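Local coordinates for protein 3-methyladenine DNA glycosylase (PDB 1PU6) that excises 3-methyladenine from alkylated DNA as a helix-hairpin-helix glycosylase of base excision repair, at residues A187-T192 / A196-R201. Residues are numbered along the deposited sequence; the frame is centred on the assembly and turned at random.
Sequences ALYENT and AQLYAR
The phenol ring of Tyr-189 is met at CE2 by Leu-198 and at CE1 by Arg-201, which stand one turn apart on helix 195-203 and both approach from the same side of the ring plane. Leu-198 comes obliquely to the CD2/CE2 bond, its methyl CD1 lying 3.8 Å from Tyr-189 CE2 and its CG 3.9 Å from that same atom. Arg-201 takes CE1, also at a slant: its NE is 4.0 Å from Tyr-189 CE1, and the guanidinium and ring planes are inclined 75° to each other, so the two groups do not stack. Leu-198 reaches the ring because its CG stands anti to the backbone N (chi1 -175°), and the two side chains cross at roughly a right angle. The bend of Arg-201 at chi3 (72°) swings NE off the extended line of the chain and places it by Tyr-189 CE1.

The ring is carried by the link between two helices of this largely helical HhH-GPD protein. Helix 182-187 ends in a Schellman motif with Glu-190, at positive phi, as the C-prime residue; its paired bonds run from Asn-191 N to Leu-186 O and, inside that one, from Glu-190 N to Ala-187 O (2.9 Å). A type I' turn from Tyr-189 to Thr-192 overlaps this end. Here the carbonyl oxygen of Tyr-189 accepts two bonds, from Thr-192 N at 3.0 Å and from Thr-192 OG1 at 2.7 Å, the hydroxyl lying in the carbonyl plane.

OQ1 of the carboxylated lysine at position 205 hydrogen-bonds to both Tyr-189 OH and Arg-201 NE and so links them; separately, Arg-201 NH1 bonds to the carbonyl oxygen of Ala-22. Leu-8 of helix 4-12 packs against Leu-198, and Lys-12 of that helix touches Tyr-189.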
# COMPACT_ATOMS: atom_id res chain seq x y z
N ALA A 187 -11.94 19.04 -6.02
CA ALA A 187 -13.29 19.27 -6.56
C ALA A 187 -13.82 18.10 -7.41
O ALA A 187 -15.08 17.94 -7.58
CB ALA A 187 -13.29 20.60 -7.32
N LEU A 188 -12.91 17.24 -7.90
CA LEU A 188 -13.33 15.99 -8.59
C LEU A 188 -14.20 15.10 -7.68
O LEU A 188 -15.00 14.25 -8.19
CB LEU A 188 -12.11 15.14 -9.04
CG LEU A 188 -11.20 15.72 -10.13
CD1 LEU A 188 -10.05 14.77 -10.35
CD2 LEU A 188 -12.01 15.89 -11.45
N TYR A 189 -14.05 15.29 -6.37
CA TYR A 189 -14.79 14.54 -5.37
C TYR A 189 -15.72 15.44 -4.57
O TYR A 189 -16.12 15.09 -3.45
CB TYR A 189 -13.77 13.85 -4.43
CG TYR A 189 -12.85 12.89 -5.18
CD1 TYR A 189 -13.23 11.54 -5.44
CD2 TYR A 189 -11.61 13.33 -5.66
CE1 TYR A 189 -12.34 10.66 -6.14
CE2 TYR A 189 -10.76 12.49 -6.37
CZ TYR A 189 -11.12 11.15 -6.61
OH TYR A 189 -10.24 10.35 -7.33
N GLU A 190 -16.06 16.59 -5.16
CA GLU A 190 -16.96 17.57 -4.53
C GLU A 190 -16.50 17.92 -3.09
O GLU A 190 -17.32 18.14 -2.20
CB GLU A 190 -18.43 17.04 -4.60
CG GLU A 190 -18.81 16.71 -6.05
CD GLU A 190 -20.27 16.32 -6.28
OE1 GLU A 190 -20.90 15.76 -5.36
OE2 GLU A 190 -20.79 16.56 -7.40
N ASN A 191 -15.18 18.02 -2.91
CA ASN A 191 -14.57 18.39 -1.63
C ASN A 191 -14.96 17.43 -0.49
O ASN A 191 -15.00 17.85 0.67
CB ASN A 191 -14.89 19.87 -1.24
CG ASN A 191 -14.34 20.87 -2.23
OD1 ASN A 191 -13.49 20.54 -3.06
ND2 ASN A 191 -14.80 22.14 -2.14
N THR A 192 -15.25 16.16 -0.81
CA THR A 192 -15.68 15.17 0.21
C THR A 192 -14.59 14.30 0.74
O THR A 192 -14.80 13.60 1.76
CB THR A 192 -16.82 14.25 -0.27
OG1 THR A 192 -16.40 13.44 -1.37
CG2 THR A 192 -17.99 15.04 -0.77
N ALA A 196 -4.93 12.66 1.18
CA ALA A 196 -4.46 11.27 1.35
C ALA A 196 -5.39 10.22 0.69
O ALA A 196 -4.91 9.27 0.02
CB ALA A 196 -4.27 10.94 2.81
N GLN A 197 -6.70 10.35 0.88
CA GLN A 197 -7.62 9.39 0.23
C GLN A 197 -7.58 9.54 -1.29
O GLN A 197 -7.74 8.54 -2.02
CB GLN A 197 -9.04 9.60 0.75
CG GLN A 197 -9.97 8.45 0.31
CD GLN A 197 -11.40 8.61 0.82
OE1 GLN A 197 -11.69 9.43 1.71
NE2 GLN A 197 -12.29 7.81 0.27
N LEU A 198 -7.45 10.78 -1.78
CA LEU A 198 -7.28 10.98 -3.21
C LEU A 198 -6.05 10.17 -3.75
O LEU A 198 -6.15 9.47 -4.76
CB LEU A 198 -7.17 12.49 -3.55
CG LEU A 198 -7.12 12.84 -5.03
CD1 LEU A 198 -7.69 14.36 -5.19
CD2 LEU A 198 -5.72 12.76 -5.57
N TYR A 199 -4.89 10.27 -3.08
CA TYR A 199 -3.71 9.51 -3.56
C TYR A 199 -3.96 7.97 -3.47
O TYR A 199 -3.53 7.22 -4.36
CB TYR A 199 -2.50 9.89 -2.69
CG TYR A 199 -1.87 11.23 -2.95
CD1 TYR A 199 -1.21 11.90 -1.92
CD2 TYR A 199 -1.83 11.80 -4.21
CE1 TYR A 199 -0.58 13.12 -2.11
CE2 TYR A 199 -1.17 13.06 -4.44
CZ TYR A 199 -0.54 13.69 -3.37
OH TYR A 199 0.12 14.93 -3.54
N ALA A 200 -4.68 7.53 -2.43
CA ALA A 200 -5.04 6.09 -2.30
C ALA A 200 -5.80 5.62 -3.52
O ALA A 200 -5.48 4.55 -4.11
CB ALA A 200 -5.88 5.89 -1.00
N ARG A 201 -6.78 6.42 -3.93
CA ARG A 201 -7.63 6.05 -5.08
C ARG A 201 -6.85 6.19 -6.40
O ARG A 201 -7.05 5.39 -7.32
CB ARG A 201 -8.89 6.89 -5.08
CG ARG A 201 -9.87 6.55 -3.90
CD ARG A 201 -11.10 7.34 -3.90
NE ARG A 201 -11.97 6.88 -5.04
CZ ARG A 201 -12.85 5.88 -4.96
NH1 ARG A 201 -13.07 5.22 -3.84
NH2 ARG A 201 -13.59 5.57 -6.05